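PfkB (Polaromonas sp. JS666, PDB 4DU5) is a transferase of the pfkB carbohydrate kinase family and probably moves a phosphate group from ATP to a sugar whose identity is not established. Local coordinates at residues Ile30-Ala35 / Gly160-Ile165; Cys101-Cys106 / Glu147-Ser152; Ala215-Pro220 / Ser293-Gly298; Phe240-Gly245 / Asp261-Ser266. One frame throughout, in Å; residues are numbered along the deposited sequence.

Interaction 1: residues Ile30-Ala35 / Gly160-Ile165; sequences ITFGEA and GVFPAI
F32 and G33 lie against one face of the F162 ring. The nearer is the CB of F32, 3.9 Å from the centroid of the F162 ring and 27° off its normal, a CH-pi contact displaced toward the rim; the two aromatic side chains extend alongside one another. The N of G33 lies over the same face near its rim, and G33 CA is 3.8 Å from F162 CD1. Glycine suits this point because, at its extended backbone angles, a CB would collide with the preceding carbonyl O. Further on, the aliphatic CB of E34 lies 3.6 Å from I165 CD1; its carboxylate runs alongside the same methyl, and OE2 is hydrogen-bonded to S135. F162 is presented flat to the strand end because its CG stands anti to the backbone N (chi1 -173°). The backbone of F162 is fixed at both its polar atoms, N to E61 and O to T169, and G33 O is gripped by both S79 and W77. With F162 in the loop after strand 153-159, this join ties two adjacent parallel strands at their C-terminal ends, the edge where alpha/beta folds of the ribokinase-like type commonly build their substrate site.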
loop_
_atom_site.group_PDB
_atom_site.type_symbol
_atom_site.label_atom_id
_atom_site.label_comp_id
_atom_site.label_asym_id
_atom_site.label_seq_id
_atom_site.Cartn_x
_atom_site.Cartn_y
_atom_site.Cartn_z
ATOM N N ILE A 30 -16.334 8.034 23.082
ATOM C CA ILE A 30 -15.261 8.368 22.166
ATOM C C ILE A 30 -14.145 7.292 22.186
ATOM O O ILE A 30 -13.791 6.800 23.262
ATOM C CB ILE A 30 -14.700 9.817 22.434
ATOM C CG1 ILE A 30 -15.643 10.870 21.854
ATOM C CG2 ILE A 30 -13.364 10.065 21.735
ATOM C CD1 ILE A 30 -15.330 12.309 22.288
ATOM N N THR A 31 -13.614 6.916 21.010
ATOM C CA THR A 31 -12.287 6.218 20.930
ATOM C C THR A 31 -11.289 6.879 20.018
ATOM O O THR A 31 -11.666 7.495 19.019
ATOM C CB THR A 31 -12.284 4.775 20.349
ATOM O OG1 THR A 31 -13.393 4.563 19.445
ATOM C CG2 THR A 31 -12.217 3.781 21.408
ATOM N N PHE A 32 -10.020 6.643 20.353
ATOM C CA PHE A 32 -8.867 7.034 19.563
ATOM C C PHE A 32 -8.218 5.808 18.924
ATOM O O PHE A 32 -7.992 4.797 19.589
ATOM C CB PHE A 32 -7.849 7.768 20.439
ATOM C CG PHE A 32 -8.268 9.157 20.793
ATOM C CD1 PHE A 32 -9.332 9.383 21.693
ATOM C CD2 PHE A 32 -7.628 10.263 20.228
ATOM C CE1 PHE A 32 -9.738 10.703 22.037
ATOM C CE2 PHE A 32 -8.029 11.573 20.555
ATOM C CZ PHE A 32 -9.084 11.792 21.464
ATOM N N GLY A 33 -7.883 5.893 17.645
ATOM C CA GLY A 33 -7.238 4.750 17.023
ATOM C C GLY A 33 -7.137 4.793 15.520
ATOM O O GLY A 33 -7.735 5.637 14.850
ATOM N N GLU A 34 -6.365 3.851 15.001
ATOM C CA GLU A 34 -6.075 3.813 13.593
ATOM C C GLU A 34 -6.945 2.797 12.929
ATOM O O GLU A 34 -6.941 1.635 13.311
ATOM C CB GLU A 34 -4.625 3.450 13.388
ATOM C CG GLU A 34 -4.357 3.002 12.009
ATOM C CD GLU A 34 -2.908 3.133 11.590
ATOM O OE1 GLU A 34 -2.004 3.015 12.450
ATOM O OE2 GLU A 34 -2.684 3.342 10.374
ATOM N N ALA A 35 -7.699 3.220 11.932
ATOM C CA ALA A 35 -8.293 2.244 11.036
ATOM C C ALA A 35 -7.361 2.045 9.864
ATOM O O ALA A 35 -6.605 2.926 9.518
ATOM C CB ALA A 35 -9.647 2.708 10.557
ATOM N N GLY A 160 -4.827 -1.429 23.843
ATOM C CA GLY A 160 -3.384 -1.528 23.815
ATOM C C GLY A 160 -2.784 -1.161 22.461
ATOM O O GLY A 160 -1.573 -0.969 22.360
ATOM N N VAL A 161 -3.612 -1.060 21.419
ATOM C CA VAL A 161 -3.114 -0.798 20.070
ATOM C C VAL A 161 -2.734 0.669 19.915
ATOM O O VAL A 161 -1.548 0.978 19.785
ATOM C CB VAL A 161 -4.089 -1.202 18.993
ATOM C CG1 VAL A 161 -3.496 -0.958 17.666
ATOM C CG2 VAL A 161 -4.401 -2.656 19.124
ATOM N N PHE A 162 -3.710 1.573 19.962
ATOM C CA PHE A 162 -3.400 2.988 19.843
ATOM C C PHE A 162 -2.099 3.419 20.561
ATOM O O PHE A 162 -1.218 4.010 19.944
ATOM C CB PHE A 162 -4.572 3.849 20.272
ATOM C CG PHE A 162 -4.367 5.303 20.023
ATOM C CD1 PHE A 162 -3.997 5.758 18.759
ATOM C CD2 PHE A 162 -4.565 6.240 21.054
ATOM C CE1 PHE A 162 -3.810 7.142 18.515
ATOM C CE2 PHE A 162 -4.375 7.643 20.819
ATOM C CZ PHE A 162 -4.002 8.089 19.542
ATOM N N PRO A 163 -1.943 3.083 21.842
ATOM C CA PRO A 163 -0.670 3.482 22.457
ATOM C C PRO A 163 0.594 2.832 21.855
ATOM O O PRO A 163 1.692 3.354 22.059
ATOM C CB PRO A 163 -0.839 3.059 23.907
ATOM C CG PRO A 163 -1.827 1.986 23.859
ATOM C CD PRO A 163 -2.804 2.362 22.790
ATOM N N ALA A 164 0.443 1.731 21.118
ATOM C CA ALA A 164 1.578 0.960 20.579
ATOM C C ALA A 164 1.991 1.382 19.190
ATOM O O ALA A 164 2.803 0.724 18.559
ATOM C CB ALA A 164 1.235 -0.522 20.538
ATOM N N ILE A 165 1.435 2.482 18.707
ATOM C CA ILE A 165 1.461 2.741 17.273
ATOM C C ILE A 165 2.721 3.466 16.817
ATOM O O ILE A 165 3.349 3.073 15.830
ATOM C CB ILE A 165 0.150 3.410 16.835
ATOM C CG1 ILE A 165 -0.909 2.323 16.628
ATOM C CG2 ILE A 165 0.339 4.277 15.579
ATOM C CD1 ILE A 165 -2.046 2.769 15.740
#

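Interaction 2: residues Cys101-Cys106 / Glu147-Ser152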
loop_
_atom_site.group_PDB
_atom_site.type_symbol
_atom_site.label_atom_id
_atom_site.label_comp_id
_atom_site.label_asym_id
_atom_site.label_seq_id
_atom_site.Cartn_x
_atom_site.Cartn_y
_atom_site.Cartn_z
ATOM N N CYS A 101 -17.591 11.339 12.780
ATOM C CA CYS A 101 -16.252 11.431 12.184
ATOM C C CYS A 101 -15.612 12.850 12.126
ATOM O O CYS A 101 -14.526 13.040 11.580
ATOM C CB CYS A 101 -16.266 10.746 10.806
ATOM S SG CYS A 101 -16.419 8.917 10.909
ATOM N N SER A 102 -16.271 13.833 12.712
ATOM C CA SER A 102 -15.799 15.223 12.704
ATOM C C SER A 102 -14.349 15.383 13.151
ATOM O O SER A 102 -13.713 16.383 12.849
ATOM C CB SER A 102 -16.708 16.093 13.585
ATOM O OG SER A 102 -16.757 15.584 14.904
ATOM N N HIS A 103 -13.821 14.405 13.868
ATOM C CA HIS A 103 -12.463 14.538 14.372
ATOM C C HIS A 103 -11.503 13.595 13.701
ATOM O O HIS A 103 -10.420 13.303 14.229
ATOM C CB HIS A 103 -12.415 14.444 15.892
ATOM C CG HIS A 103 -12.954 15.666 16.563
ATOM N ND1 HIS A 103 -12.170 16.501 17.328
ATOM C CD2 HIS A 103 -14.186 16.228 16.528
ATOM C CE1 HIS A 103 -12.899 17.521 17.749
ATOM N NE2 HIS A 103 -14.131 17.366 17.298
ATOM N N VAL A 104 -11.894 13.165 12.506
ATOM C CA VAL A 104 -10.968 12.494 11.649
ATOM C C VAL A 104 -10.346 13.526 10.721
ATOM O O VAL A 104 -10.992 14.039 9.808
ATOM C CB VAL A 104 -11.625 11.373 10.854
ATOM C CG1 VAL A 104 -10.575 10.615 10.066
ATOM C CG2 VAL A 104 -12.372 10.423 11.794
ATOM N N VAL A 105 -9.089 13.853 10.990
ATOM C CA VAL A 105 -8.340 14.705 10.101
ATOM C C VAL A 105 -7.949 13.891 8.867
ATOM O O VAL A 105 -7.275 12.865 8.963
ATOM C CB VAL A 105 -7.066 15.242 10.773
ATOM C CG1 VAL A 105 -6.294 16.129 9.806
ATOM C CG2 VAL A 105 -7.399 15.997 12.065
ATOM N N CYS A 106 -8.382 14.355 7.712
ATOM C CA CYS A 106 -7.891 13.839 6.479
ATOM C C CYS A 106 -6.809 14.779 5.959
ATOM O O CYS A 106 -7.102 15.798 5.342
ATOM C CB CYS A 106 -9.040 13.740 5.529
ATOM S SG CYS A 106 -10.359 12.816 6.290
ATOM N N GLU A 147 -9.889 18.812 23.654
ATOM C CA GLU A 147 -10.381 18.633 25.032
ATOM C C GLU A 147 -11.875 18.842 25.233
ATOM O O GLU A 147 -12.558 17.940 25.683
ATOM C CB GLU A 147 -9.532 19.416 26.034
ATOM C CG GLU A 147 -8.060 18.957 26.032
ATOM C CD GLU A 147 -7.186 19.696 27.050
ATOM O OE1 GLU A 147 -7.719 20.610 27.719
ATOM O OE2 GLU A 147 -5.973 19.368 27.168
ATOM N N ALA A 148 -12.403 19.997 24.875
ATOM C CA ALA A 148 -13.852 20.210 25.015
ATOM C C ALA A 148 -14.668 19.065 24.410
ATOM O O ALA A 148 -15.723 18.671 24.968
ATOM C CB ALA A 148 -14.289 21.564 24.386
ATOM N N TRP A 149 -14.182 18.541 23.274
ATOM C CA TRP A 149 -14.911 17.534 22.485
ATOM C C TRP A 149 -14.948 16.173 23.185
ATOM O O TRP A 149 -15.972 15.481 23.176
ATOM C CB TRP A 149 -14.286 17.387 21.105
ATOM C CG TRP A 149 -14.922 16.356 20.277
ATOM C CD1 TRP A 149 -16.160 16.413 19.705
ATOM C CD2 TRP A 149 -14.366 15.103 19.908
ATOM N NE1 TRP A 149 -16.421 15.259 19.014
ATOM C CE2 TRP A 149 -15.331 14.432 19.124
ATOM C CE3 TRP A 149 -13.152 14.473 20.166
ATOM C CZ2 TRP A 149 -15.109 13.166 18.580
ATOM C CZ3 TRP A 149 -12.929 13.195 19.632
ATOM C CH2 TRP A 149 -13.905 12.562 18.853
ATOM N N LEU A 150 -13.809 15.807 23.751
ATOM C CA LEU A 150 -13.639 14.593 24.482
ATOM C C LEU A 150 -14.645 14.564 25.640
ATOM O O LEU A 150 -15.527 13.676 25.718
ATOM C CB LEU A 150 -12.230 14.605 25.052
ATOM C CG LEU A 150 -11.426 13.325 25.179
ATOM C CD1 LEU A 150 -10.221 13.557 26.097
ATOM C CD2 LEU A 150 -12.324 12.220 25.672
ATOM N N LEU A 151 -14.509 15.556 26.522
ATOM C CA LEU A 151 -15.350 15.725 27.687
ATOM C C LEU A 151 -16.849 15.732 27.372
ATOM O O LEU A 151 -17.666 15.645 28.281
ATOM C CB LEU A 151 -14.942 17.006 28.395
ATOM C CG LEU A 151 -13.781 16.979 29.418
ATOM C CD1 LEU A 151 -12.698 15.915 29.174
ATOM C CD2 LEU A 151 -13.149 18.382 29.539
ATOM N N SER A 152 -17.220 15.805 26.098
ATOM C CA SER A 152 -18.629 15.906 25.737
ATOM C C SER A 152 -19.263 14.527 25.517
ATOM O O SER A 152 -20.433 14.409 25.081
ATOM C CB SER A 152 -18.809 16.815 24.504
ATOM O OG SER A 152 -18.734 16.116 23.277
#
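H103 and W149 meet face to face, the imidazole lying over the five-membered part of the indole with centroids 3.5 Å apart and planes only 11° from parallel. The side chains overlap antiparallel, each running out over the other's root, which carries the CB of H103 over the benzo ring, 3.9 Å from the centroid of the six-membered ring of W149, as a CH-pi contact. Both halves of the indole are therefore used: a wide, flat indole can meet one face of the imidazole and the CB of H103 together. Replacing W149 by an alanine would probably strip the imidazole of H103 of its stacking partner and let it turn more freely. The indole reaches across because W149 CG stands anti to its backbone N (chi1 177°). H103 is offered by a type I turn from C101 to V104, closed by the bond from V104 N to C101 O at 2.8 Å; in that turn S102 OG is held by D100. S152 OG donates to W149 O at 2.8 Å. W149 also rests on A78 of strand 75-81, the parallel neighbour of edge strand 100-106, while L150 on the same short helix 147-150 packs on M180 of helix 169-182.

Interaction 3: residues Ala215-Pro220 / Ser293-Gly298; sequences ADWVLP and SALLDG
With CG of W217 swung away from its carbonyl carbon (chi1 -36°), the indole projects from strand 217-218 to meet L295 and L296. L295, reaching in from helix 283-296, sets a methyl over the face of the indole: its CD2 lies 4.0 Å from the centroid of the six-membered ring of W217, 12° off the ring normal, a CH-pi contact. The CB of L295 meets the far corner of the ring, 3.9 Å from W217 CH2. L296 approaches otherwise, its CD1 near the ring plane at the edge, 4.1 Å from W217 CH2. A broad aromatic thus gains apolar contact on a face and on an edge. The indole also stacks with H155, and L295 packs on V301 and A304 of helix 301-316. Past the leucines the helix ends in a Schellman motif at G298, where a positive phi suits glycine; D297 beside it makes salt bridges with R307 and R328. The N-terminal end of this helix carries the GAGD sequence that in pfkB relatives forms the anion hole and supplies the catalytic base; the contact packs its C-terminal end against the central sheet of the ribokinase-like alpha/beta fold.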
loop_
_atom_site.group_PDB
_atom_site.type_symbol
_atom_site.label_atom_id
_atom_site.label_comp_id
_atom_site.label_asym_id
_atom_site.label_seq_id
_atom_site.Cartn_x
_atom_site.Cartn_y
_atom_site.Cartn_z
ATOM N N ALA A 215 -7.738 3.620 34.033
ATOM C CA ALA A 215 -9.069 3.142 33.646
ATOM C C ALA A 215 -9.939 2.843 34.859
ATOM O O ALA A 215 -9.443 2.448 35.912
ATOM C CB ALA A 215 -8.947 1.918 32.787
ATOM N N ASP A 216 -11.245 3.016 34.689
ATOM C CA ASP A 216 -12.220 2.506 35.656
ATOM C C ASP A 216 -12.486 1.021 35.426
ATOM O O ASP A 216 -12.586 0.266 36.371
ATOM C CB ASP A 216 -13.533 3.302 35.592
ATOM C CG ASP A 216 -13.306 4.816 35.630
ATOM O OD1 ASP A 216 -12.569 5.264 36.533
ATOM O OD2 ASP A 216 -13.850 5.553 34.766
ATOM N N TRP A 217 -12.611 0.617 34.165
ATOM C CA TRP A 217 -12.938 -0.781 33.814
ATOM C C TRP A 217 -11.847 -1.416 32.964
ATOM O O TRP A 217 -11.539 -0.941 31.876
ATOM C CB TRP A 217 -14.287 -0.921 33.074
ATOM C CG TRP A 217 -15.378 0.005 33.512
ATOM C CD1 TRP A 217 -15.597 0.466 34.764
ATOM C CD2 TRP A 217 -16.420 0.541 32.699
ATOM N NE1 TRP A 217 -16.700 1.283 34.785
ATOM C CE2 TRP A 217 -17.222 1.349 33.526
ATOM C CE3 TRP A 217 -16.750 0.425 31.344
ATOM C CZ2 TRP A 217 -18.333 2.027 33.063
ATOM C CZ3 TRP A 217 -17.858 1.127 30.867
ATOM C CH2 TRP A 217 -18.645 1.903 31.732
ATOM N N VAL A 218 -11.275 -2.506 33.451
ATOM C CA VAL A 218 -10.220 -3.176 32.722
ATOM C C VAL A 218 -10.754 -4.485 32.173
ATOM O O VAL A 218 -11.395 -5.234 32.895
ATOM C CB VAL A 218 -8.978 -3.313 33.606
ATOM C CG1 VAL A 218 -7.781 -3.847 32.816
ATOM C CG2 VAL A 218 -8.631 -1.932 34.160
ATOM N N LEU A 219 -10.516 -4.741 30.891
ATOM C CA LEU A 219 -11.117 -5.875 30.187
ATOM C C LEU A 219 -10.148 -6.943 29.667
ATOM O O LEU A 219 -10.131 -7.227 28.481
ATOM C CB LEU A 219 -11.929 -5.342 29.017
ATOM C CG LEU A 219 -13.403 -5.071 29.180
ATOM C CD1 LEU A 219 -13.848 -4.814 30.598
ATOM C CD2 LEU A 219 -13.656 -3.885 28.344
ATOM N N PRO A 220 -9.351 -7.551 30.543
ATOM C CA PRO A 220 -8.337 -8.488 30.030
ATOM C C PRO A 220 -8.814 -9.888 29.726
ATOM O O PRO A 220 -9.780 -10.381 30.318
ATOM C CB PRO A 220 -7.347 -8.582 31.175
ATOM C CG PRO A 220 -8.204 -8.334 32.390
ATOM C CD PRO A 220 -9.192 -7.291 31.979
ATOM N N SER A 293 -21.560 -1.339 26.247
ATOM C CA SER A 293 -22.887 -0.843 25.959
ATOM C C SER A 293 -23.879 -1.132 27.093
ATOM O O SER A 293 -24.695 -0.288 27.419
ATOM C CB SER A 293 -23.392 -1.352 24.613
ATOM O OG SER A 293 -23.542 -2.755 24.639
ATOM N N ALA A 294 -23.825 -2.310 27.703
ATOM C CA ALA A 294 -24.785 -2.602 28.776
ATOM C C ALA A 294 -24.643 -1.642 29.983
ATOM O O ALA A 294 -25.641 -1.088 30.468
ATOM C CB ALA A 294 -24.695 -4.050 29.200
ATOM N N LEU A 295 -23.411 -1.424 30.446
ATOM C CA LEU A 295 -23.153 -0.568 31.608
ATOM C C LEU A 295 -23.566 0.879 31.319
ATOM O O LEU A 295 -24.014 1.613 32.196
ATOM C CB LEU A 295 -21.669 -0.611 31.950
ATOM C CG LEU A 295 -20.945 -1.511 32.960
ATOM C CD1 LEU A 295 -21.816 -2.572 33.574
ATOM C CD2 LEU A 295 -19.741 -2.137 32.251
ATOM N N LEU A 296 -23.401 1.303 30.082
ATOM C CA LEU A 296 -23.788 2.642 29.723
ATOM C C LEU A 296 -25.298 2.710 29.517
ATOM O O LEU A 296 -25.890 3.766 29.668
ATOM C CB LEU A 296 -23.011 3.089 28.475
ATOM C CG LEU A 296 -21.820 4.079 28.551
ATOM C CD1 LEU A 296 -21.358 4.451 29.940
ATOM C CD2 LEU A 296 -20.646 3.587 27.725
ATOM N N ASP A 297 -25.897 1.568 29.191
ATOM C CA ASP A 297 -27.338 1.388 29.039
ATOM C C ASP A 297 -28.026 1.337 30.408
ATOM O O ASP A 297 -29.261 1.251 30.483
ATOM C CB ASP A 297 -27.639 0.061 28.306
ATOM C CG ASP A 297 -27.570 0.163 26.746
ATOM O OD1 ASP A 297 -27.243 1.220 26.151
ATOM O OD2 ASP A 297 -27.863 -0.852 26.081
ATOM N N GLY A 298 -27.249 1.353 31.492
ATOM C CA GLY A 298 -27.815 1.199 32.853
ATOM C C GLY A 298 -28.020 -0.205 33.455
ATOM O O GLY A 298 -28.496 -0.297 34.554
#

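Interaction 4: residues Phe240-Gly245 / Asp261-Ser266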
loop_
_atom_site.group_PDB
_atom_site.type_symbol
_atom_site.label_atom_id
_atom_site.label_comp_id
_atom_site.label_asym_id
_atom_site.label_seq_id
_atom_site.Cartn_x
_atom_site.Cartn_y
_atom_site.Cartn_z
ATOM N N PHE A 240 -4.912 -7.753 40.675
ATOM C CA PHE A 240 -3.795 -6.971 40.176
ATOM C C PHE A 240 -4.242 -5.606 39.641
ATOM O O PHE A 240 -3.578 -4.591 39.871
ATOM C CB PHE A 240 -3.080 -7.748 39.062
ATOM C CG PHE A 240 -1.864 -7.065 38.537
ATOM C CD1 PHE A 240 -1.971 -6.074 37.560
ATOM C CD2 PHE A 240 -0.607 -7.397 39.024
ATOM C CE1 PHE A 240 -0.834 -5.415 37.080
ATOM C CE2 PHE A 240 0.530 -6.761 38.553
ATOM C CZ PHE A 240 0.424 -5.760 37.580
ATOM N N TYR A 241 -5.355 -5.579 38.916
ATOM C CA TYR A 241 -5.844 -4.328 38.352
ATOM C C TYR A 241 -6.763 -3.574 39.274
ATOM O O TYR A 241 -6.976 -2.372 39.091
ATOM C CB TYR A 241 -6.498 -4.549 36.996
ATOM C CG TYR A 241 -5.512 -5.031 35.990
ATOM C CD1 TYR A 241 -4.580 -4.165 35.433
ATOM C CD2 TYR A 241 -5.475 -6.363 35.622
ATOM C CE1 TYR A 241 -3.644 -4.608 34.529
ATOM C CE2 TYR A 241 -4.557 -6.817 34.694
ATOM C CZ TYR A 241 -3.641 -5.929 34.163
ATOM O OH TYR A 241 -2.726 -6.387 33.258
ATOM N N ARG A 242 -7.312 -4.268 40.264
ATOM C CA ARG A 242 -8.059 -3.587 41.321
ATOM C C ARG A 242 -7.067 -2.799 42.133
ATOM O O ARG A 242 -7.336 -1.665 42.519
ATOM C CB ARG A 242 -8.788 -4.569 42.248
ATOM C CG ARG A 242 -9.862 -5.425 41.594
ATOM C CD ARG A 242 -11.020 -4.602 41.006
ATOM N NE ARG A 242 -11.528 -3.536 41.868
ATOM C CZ ARG A 242 -12.351 -3.715 42.891
ATOM N NH1 ARG A 242 -12.756 -4.934 43.216
ATOM N NH2 ARG A 242 -12.753 -2.674 43.599
ATOM N N GLN A 243 -5.913 -3.401 42.387
ATOM C CA GLN A 243 -4.919 -2.745 43.233
ATOM C C GLN A 243 -4.315 -1.525 42.567
ATOM O O GLN A 243 -4.062 -0.536 43.250
ATOM C CB GLN A 243 -3.850 -3.720 43.742
ATOM C CG GLN A 243 -4.179 -4.227 45.138
ATOM C CD GLN A 243 -4.077 -5.745 45.254
ATOM O OE1 GLN A 243 -3.062 -6.356 44.871
ATOM N NE2 GLN A 243 -5.135 -6.368 45.787
ATOM N N LEU A 244 -4.111 -1.597 41.249
ATOM C CA LEU A 244 -3.700 -0.434 40.460
ATOM C C LEU A 244 -4.806 0.609 40.301
ATOM O O LEU A 244 -4.603 1.625 39.636
ATOM C CB LEU A 244 -3.220 -0.847 39.083
ATOM C CG LEU A 244 -1.805 -1.418 38.950
ATOM C CD1 LEU A 244 -1.529 -1.655 37.456
ATOM C CD2 LEU A 244 -0.721 -0.518 39.576
ATOM N N GLY A 245 -5.974 0.345 40.886
ATOM C CA GLY A 245 -7.051 1.330 40.974
ATOM C C GLY A 245 -8.152 1.236 39.931
ATOM O O GLY A 245 -8.581 2.258 39.383
ATOM N N ASP A 261 -14.868 -8.778 38.721
ATOM C CA ASP A 261 -14.414 -8.383 40.058
ATOM C C ASP A 261 -14.571 -6.885 40.172
ATOM O O ASP A 261 -13.770 -6.116 39.640
ATOM C CB ASP A 261 -12.954 -8.824 40.299
ATOM C CG ASP A 261 -12.342 -8.257 41.582
ATOM O OD1 ASP A 261 -12.970 -7.491 42.341
ATOM O OD2 ASP A 261 -11.187 -8.600 41.858
ATOM N N GLY A 262 -15.613 -6.474 40.878
ATOM C CA GLY A 262 -15.940 -5.062 40.981
ATOM C C GLY A 262 -16.333 -4.709 42.380
ATOM O O GLY A 262 -16.407 -5.579 43.225
ATOM N N GLU A 263 -16.618 -3.427 42.589
ATOM C CA GLU A 263 -16.876 -2.831 43.900
ATOM C C GLU A 263 -18.124 -3.385 44.601
ATOM O O GLU A 263 -18.127 -3.523 45.818
ATOM C CB GLU A 263 -17.019 -1.308 43.759
ATOM C CG GLU A 263 -15.745 -0.479 43.887
ATOM C CD GLU A 263 -15.962 1.014 43.524
ATOM O OE1 GLU A 263 -15.160 1.860 43.994
ATOM O OE2 GLU A 263 -16.928 1.339 42.764
ATOM N N ALA A 264 -19.187 -3.642 43.840
ATOM C CA ALA A 264 -20.357 -4.405 44.303
ATOM C C ALA A 264 -20.142 -5.916 44.622
ATOM O O ALA A 264 -20.928 -6.488 45.356
ATOM C CB ALA A 264 -21.475 -4.260 43.306
ATOM N N GLY A 265 -19.105 -6.557 44.059
ATOM C CA GLY A 265 -18.819 -7.974 44.297
ATOM C C GLY A 265 -18.206 -8.683 43.102
ATOM O O GLY A 265 -17.978 -8.048 42.082
ATOM N N SER A 266 -17.949 -9.999 43.237
ATOM C CA SER A 266 -17.354 -10.847 42.182
ATOM C C SER A 266 -18.328 -11.905 41.696
ATOM O O SER A 266 -19.373 -12.133 42.305
ATOM C CB SER A 266 -16.106 -11.585 42.695
ATOM O OG SER A 266 -15.186 -10.740 43.367
#
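R242 alone of residues 240-245 reaches across, meeting D261, G262 and E263. The helical turn before it faces the protein: F240 packs on T229, and Y241 lies on V249 with its OH bonded to N209. R242 then points toward the hairpin, and because its chain bends at chi2 (-62°) and again at chi3, the aliphatic part folds along the aspartate. R242 CG lies 3.5 Å from D261 OD2 and R242 CD 3.4 Å from D261 O before the guanidinium reaches over G262. R242 NH1 donates to D261 OD1 at 2.7 Å in a salt bridge, bent at an N-H...O angle of 138°. D261 OD1 sits near the guanidinium plane, yet it is met from above its own carboxylate plane; the two planes stand 83° apart, and a single nitrogen makes the bond. G262 CA covers a face of the guanidinium, while R242 NH2 lies 3.7 Å from the CG of E263, whose carboxylate may add a more distant attraction. R242 NE is fixed by A246 O, which helps set the rotation of the head group. A leucine in place of R242 would probably leave D261 without this charged mate and A246 O without the NE bond. Further along, G245 closes off the helix end in a Schellman motif, its N bonded to R242 O at 2.9 Å; its positive phi suits glycine. Across the contact, a type I turn from G262 to G265 joins strands 258-262 and 265-269, so the end of helix 234-243 is tied to the hairpin at the sheet's edge, with V249 of strand 248-252 beneath R242.

In the fold
All four contacts involve the large mixed sheet, but at different places across it. Interaction 2 belongs to the edge strand 100-106, interaction 1 to strand 27-32, third in from that edge, interaction 3 to strand 217-218 and interaction 4 to the hairpin at the other edge; the centres of 2 and 4 lie about 31 Å apart. Along the chain, interaction 2 is nested in the loop closed by interaction 1, and interaction 4 in the later loop closed by interaction 3. Each nested pair touches, I30 packing on W149 and L150, and V218 on Y241. Together they secure helices and loops along the sheet of one ribokinase-like domain, interaction 1 at the strand ends where such folds commonly place the substrate site.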